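Local coordinates for protein ApRick protease (PDB 5C9F) that is the retropepsin-like protease domain of a longer Rickettsia conorii protein and probably acts as an aspartic-type endopeptidase, at residues S41-T46 and M108-R113; I32-D37 and S104-S109. All coordinates share one frame; numbering follows the deposited sequence.

Overall arrangement
Both contacts lie near the middle of the chain, with centres about 6 Å apart, and both are partly buried. They end on the same run of chain, sharing M108 and S109. Contact 2 is the larger, burying 467 Å² against 193 Å², and is strand pairing: 30-36 and 104-106 run parallel, joined by three backbone hydrogen bonds with mostly apolar side chains on both faces. Contact 1 is sparser, with one carbonyl and one water meeting the first turn of helix 108-111 and a single apolar touch, I43 against L110. A probable hydrogen bond between A44 O and L105 N ties the two together, placing strand 104-106 between strands 30-36 and 43-45, as in the psi-shaped core of retropepsins.

Contact 1: residues S41-T46 and M108-R113; sequences SDIALT and MSLLER
S41 O takes two hydrogen bonds, one from S109 N at 2.9 Å and one from a water at 2.7 Å. In this retropepsin-like fold, the pair joins the turn before strand 43-45 to the first turn of helix 108-111. The S109 bond is moderately straight, 154° at the hydrogen, but its donor stands above the S41 carbonyl plane. The water in turn accepts from L110 N at 3.1 Å, so one carbonyl meets two consecutive helix amides, the second at one remove. A carbonyl facing the amino end of a helix would probably be polarised by it.

S109 directs its CB toward S41 and brings it to 3.3 Å from S41 O, while S41 CB lies 3.8 Å from S109 OG. D42 points CB away from the helix, and its carboxylate is bonded by H95 ND1 and Y66 OH. Deeper in, L110 points CB toward strand 43-45, and chi1 (-177°) sets CG anti to the backbone N; of its two methyls CD2 is the one that meets I43. L80 packs on I43, and V83 and F89 on L110, around the one apolar touch between the segments, I43 CD1 against L110 CD2 at 4.0 Å.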
loop_
_atom_site.group_PDB
_atom_site.type_symbol
_atom_site.label_atom_id
_atom_site.label_comp_id
_atom_site.label_asym_id
_atom_site.label_seq_id
_atom_site.Cartn_x
_atom_site.Cartn_y
_atom_site.Cartn_z
ATOM N N SER A 41 -0.409 0.399 29.019
ATOM C CA SER A 41 -1.622 0.436 28.227
ATOM C C SER A 41 -1.693 1.791 27.524
ATOM O O SER A 41 -1.291 1.916 26.356
ATOM C CB SER A 41 -2.859 0.142 29.100
ATOM O OG SER A 41 -2.799 1.017 30.271
ATOM N N ASP A 42 -2.196 2.805 28.237
ATOM C CA ASP A 42 -2.314 4.166 27.658
ATOM C C ASP A 42 -0.983 4.847 27.769
ATOM O O ASP A 42 -0.012 4.298 28.384
ATOM C CB ASP A 42 -3.496 4.964 28.280
ATOM C CG ASP A 42 -3.303 5.249 29.762
ATOM O OD1 ASP A 42 -2.844 4.377 30.503
ATOM O OD2 ASP A 42 -3.548 6.372 30.223
ATOM N N ILE A 43 -0.861 5.980 27.091
ATOM C CA ILE A 43 0.365 6.764 27.176
ATOM C C ILE A 43 0.575 7.293 28.570
ATOM O O ILE A 43 -0.389 7.774 29.237
ATOM C CB ILE A 43 0.331 7.909 26.208
ATOM C CG1 ILE A 43 0.598 7.366 24.808
ATOM C CG2 ILE A 43 1.364 8.984 26.557
ATOM C CD1 ILE A 43 0.365 8.372 23.739
ATOM N N ALA A 44 1.808 7.199 29.024
ATOM C CA ALA A 44 2.185 7.806 30.303
ATOM C C ALA A 44 3.119 8.987 30.058
ATOM O O ALA A 44 4.208 8.825 29.544
ATOM C CB ALA A 44 2.863 6.764 31.182
ATOM N N LEU A 45 2.676 10.185 30.380
ATOM C CA LEU A 45 3.485 11.362 30.154
ATOM C C LEU A 45 4.200 11.788 31.433
ATOM O O LEU A 45 3.596 11.841 32.496
ATOM C CB LEU A 45 2.613 12.535 29.687
ATOM C CG LEU A 45 2.051 12.724 28.323
ATOM C CD1 LEU A 45 1.431 14.113 28.255
ATOM C CD2 LEU A 45 3.163 12.593 27.285
ATOM N N THR A 46 5.446 12.195 31.303
ATOM C CA THR A 46 6.120 12.807 32.421
ATOM C C THR A 46 5.438 14.112 32.724
ATOM O O THR A 46 4.819 14.744 31.868
ATOM C CB THR A 46 7.625 13.094 32.144
ATOM O OG1 THR A 46 7.742 14.039 31.063
ATOM C CG2 THR A 46 8.353 11.818 31.771
ATOM N N MET A 108 0.615 -0.197 24.684
ATOM C CA MET A 108 -0.067 -1.063 23.739
ATOM C C MET A 108 -1.310 -0.465 23.206
ATOM O O MET A 108 -1.706 -0.813 22.080
ATOM C CB MET A 108 -0.413 -2.421 24.412
ATOM C CG MET A 108 0.789 -3.270 24.679
ATOM S SD MET A 108 1.610 -3.665 23.102
ATOM C CE MET A 108 0.335 -4.429 22.173
ATOM N N SER A 109 -2.001 0.390 23.980
ATOM C CA SER A 109 -3.265 0.956 23.416
ATOM C C SER A 109 -3.023 1.763 22.124
ATOM O O SER A 109 -3.758 1.617 21.165
ATOM C CB SER A 109 -4.027 1.785 24.429
ATOM O OG SER A 109 -4.101 1.041 25.643
ATOM N N LEU A 110 -1.923 2.525 22.052
ATOM C CA LEU A 110 -1.589 3.209 20.798
ATOM C C LEU A 110 -0.956 2.203 19.778
ATOM O O LEU A 110 -1.294 2.210 18.575
ATOM C CB LEU A 110 -0.713 4.418 21.030
ATOM C CG LEU A 110 -0.324 5.287 19.804
ATOM C CD1 LEU A 110 -1.510 5.808 19.023
ATOM C CD2 LEU A 110 0.510 6.472 20.246
ATOM N N LEU A 111 -0.036 1.365 20.242
ATOM C CA LEU A 111 0.726 0.503 19.337
ATOM C C LEU A 111 -0.164 -0.489 18.583
ATOM O O LEU A 111 0.114 -0.793 17.425
ATOM C CB LEU A 111 1.745 -0.274 20.103
ATOM C CG LEU A 111 2.941 0.572 20.554
ATOM C CD1 LEU A 111 3.765 -0.223 21.519
ATOM C CD2 LEU A 111 3.818 1.025 19.394
ATOM N N GLU A 112 -1.241 -0.936 19.257
ATOM C CA GLU A 112 -2.217 -1.835 18.678
ATOM C C GLU A 112 -2.990 -1.241 17.571
ATOM O O GLU A 112 -3.586 -1.967 16.787
ATOM C CB GLU A 112 -3.259 -2.304 19.734
ATOM C CG GLU A 112 -2.729 -3.424 20.559
ATOM C CD GLU A 112 -3.579 -3.721 21.810
ATOM O OE1 GLU A 112 -4.597 -3.010 22.073
ATOM O OE2 GLU A 112 -3.211 -4.682 22.539
ATOM N N ARG A 113 -3.031 0.069 17.475
ATOM C CA ARG A 113 -3.766 0.691 16.408
ATOM C C ARG A 113 -3.039 0.670 15.064
ATOM O O ARG A 113 -3.666 0.894 14.017
ATOM C CB ARG A 113 -4.049 2.142 16.764
ATOM C CG ARG A 113 -4.980 2.348 17.933
ATOM C CD ARG A 113 -4.840 3.799 18.302
ATOM N NE ARG A 113 -5.730 4.177 19.374
ATOM C CZ ARG A 113 -6.860 4.839 19.199
ATOM N NH1 ARG A 113 -7.265 5.185 17.983
ATOM N NH2 ARG A 113 -7.595 5.140 20.253
HETATM O O HOH W 1 -0.426 3.635 24.481
#

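Contact 2: residues I32-D37 and S104-S109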
loop_
_atom_site.group_PDB
_atom_site.type_symbol
_atom_site.label_atom_id
_atom_site.label_comp_id
_atom_site.label_asym_id
_atom_site.label_seq_id
_atom_site.Cartn_x
_atom_site.Cartn_y
_atom_site.Cartn_z
ATOM N N ILE A 32 7.790 14.864 21.018
ATOM C CA ILE A 32 7.946 14.227 22.320
ATOM C C ILE A 32 8.674 12.925 22.078
ATOM O O ILE A 32 8.349 12.196 21.160
ATOM C CB ILE A 32 6.577 13.905 22.977
ATOM C CG1 ILE A 32 5.714 15.148 23.210
ATOM C CG2 ILE A 32 6.773 13.181 24.306
ATOM C CD1 ILE A 32 6.220 16.097 24.257
ATOM N N LYS A 33 9.615 12.604 22.958
ATOM C CA LYS A 33 10.323 11.348 22.931
ATOM C C LYS A 33 9.671 10.350 23.858
ATOM O O LYS A 33 9.488 10.604 25.030
ATOM C CB LYS A 33 11.772 11.560 23.338
ATOM C CG LYS A 33 12.618 10.328 23.040
ATOM C CD LYS A 33 14.027 10.513 23.566
ATOM C CE LYS A 33 15.000 9.593 22.865
ATOM N NZ LYS A 33 16.346 9.670 23.496
ATOM N N PHE A 34 9.285 9.208 23.311
ATOM C CA PHE A 34 8.690 8.126 24.089
ATOM C C PHE A 34 9.575 6.928 24.122
ATOM O O PHE A 34 10.291 6.635 23.141
ATOM C CB PHE A 34 7.390 7.660 23.434
ATOM C CG PHE A 34 6.300 8.642 23.527
ATOM C CD1 PHE A 34 5.578 8.759 24.693
ATOM C CD2 PHE A 34 6.016 9.500 22.472
ATOM C CE1 PHE A 34 4.578 9.738 24.809
ATOM C CE2 PHE A 34 4.993 10.443 22.559
ATOM C CZ PHE A 34 4.275 10.570 23.728
ATOM N N MET A 35 9.553 6.226 25.244
ATOM C CA MET A 35 10.049 4.877 25.316
ATOM C C MET A 35 8.884 3.922 25.056
ATOM O O MET A 35 7.809 4.087 25.634
ATOM C CB MET A 35 10.643 4.609 26.686
ATOM C CG MET A 35 11.331 3.240 26.799
ATOM S SD MET A 35 12.202 3.036 28.373
ATOM C CE MET A 35 10.849 2.586 29.392
ATOM N N VAL A 36 9.089 2.960 24.169
ATOM C CA VAL A 36 8.090 1.884 23.940
ATOM C C VAL A 36 8.049 0.921 25.147
ATOM O O VAL A 36 9.090 0.505 25.648
ATOM C CB VAL A 36 8.433 1.091 22.683
ATOM C CG1 VAL A 36 7.461 -0.091 22.509
ATOM C CG2 VAL A 36 8.404 2.027 21.492
ATOM N N ASP A 37 6.849 0.684 25.675
ATOM C CA ASP A 37 6.628 -0.212 26.836
ATOM C C ASP A 37 5.403 -1.063 26.559
ATOM O O ASP A 37 4.277 -0.549 26.615
ATOM C CB ASP A 37 6.409 0.622 28.092
ATOM C CG ASP A 37 6.422 -0.217 29.363
ATOM O OD1 ASP A 37 6.439 -1.461 29.266
ATOM O OD2 ASP A 37 6.417 0.371 30.476
ATOM N N SER A 104 8.553 9.601 28.995
ATOM C CA SER A 104 7.210 9.260 28.673
ATOM C C SER A 104 7.144 7.921 27.994
ATOM O O SER A 104 8.094 7.537 27.295
ATOM C CB SER A 104 6.604 10.338 27.795
ATOM O OG SER A 104 6.453 11.494 28.550
ATOM N N LEU A 105 6.017 7.232 28.161
ATOM C CA LEU A 105 5.841 5.886 27.695
ATOM C C LEU A 105 4.750 5.814 26.684
ATOM O O LEU A 105 3.664 6.289 26.895
ATOM C CB LEU A 105 5.491 4.920 28.860
ATOM C CG LEU A 105 6.487 4.875 30.042
ATOM C CD1 LEU A 105 5.982 3.968 31.154
ATOM C CD2 LEU A 105 7.864 4.433 29.582
ATOM N N LEU A 106 5.019 5.071 25.635
ATOM C CA LEU A 106 4.026 4.728 24.662
ATOM C C LEU A 106 3.707 3.268 24.879
ATOM O O LEU A 106 4.591 2.397 24.855
ATOM C CB LEU A 106 4.700 4.894 23.284
ATOM C CG LEU A 106 3.828 5.089 22.070
ATOM C CD1 LEU A 106 4.743 5.510 20.920
ATOM C CD2 LEU A 106 3.153 3.798 21.746
ATOM N N GLY A 107 2.431 2.971 24.989
ATOM C CA GLY A 107 2.003 1.616 25.387
ATOM C C GLY A 107 1.198 0.935 24.309
ATOM O O GLY A 107 1.118 1.429 23.164
ATOM N N MET A 108 0.615 -0.197 24.684
ATOM C CA MET A 108 -0.067 -1.063 23.739
ATOM C C MET A 108 -1.310 -0.465 23.206
ATOM O O MET A 108 -1.706 -0.813 22.080
ATOM C CB MET A 108 -0.413 -2.421 24.412
ATOM C CG MET A 108 0.789 -3.270 24.679
ATOM S SD MET A 108 1.610 -3.665 23.102
ATOM C CE MET A 108 0.335 -4.429 22.173
ATOM N N SER A 109 -2.001 0.390 23.980
ATOM C CA SER A 109 -3.265 0.956 23.416
ATOM C C SER A 109 -3.023 1.763 22.124
ATOM O O SER A 109 -3.758 1.617 21.165
ATOM C CB SER A 109 -4.027 1.785 24.429
ATOM O OG SER A 109 -4.101 1.041 25.643
HETATM O O HOH W 2 9.656 11.981 27.289
#
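Chi3 of M35 (81°) bends CE out of an otherwise extended chain, and chi1 of L105 (-56°) sets CG anti to the carbonyl carbon; M35 CE then lies 3.5 Å from L105 CD2. The two side chains lie side by side, pointing the same way. The D37 side chain crosses that of L105 obliquely, with OD2 3.7 Å from L105 CD1; OD1 accepts a weak hydrogen bond from G39 N.

F34 and L106 occupy the other face of the sheet. Their side chains cross at about a right angle, CB to CB at 3.9 Å, while the rim atom CD1 of F34 reaches S104 CB at 3.6 Å. I32 CG2 covers one face of the phenyl ring, offset toward its rim. I43 and L45 also pack on F34, and L111 on both V36 and L106, so this side belongs to the interior. S104 OG is held by D49 OD2 and T46 N.

Three backbone bonds provide the evidence for parallel register: M35 N to S104 O (2.8 Å), L106 N to M35 O (3.0 Å, 169° at the hydrogen) and D37 N to L106 O (3.0 Å). M35 thus bonds through both its N and its O to residues flanking L105. Before this ladder begins, a water bridges K33 O and S104 N; after it, G107 CA approaches D37 O at 3.4 Å.

D37 opens the Asp-Thr-Gly sequence that marks aspartic proteases, and L105-L106-G107 matches their hydrophobic-hydrophobic-Gly sequence; pairing the two side by side is characteristic of the retropepsin psi motif, consistent with D37 being the active-site aspartate.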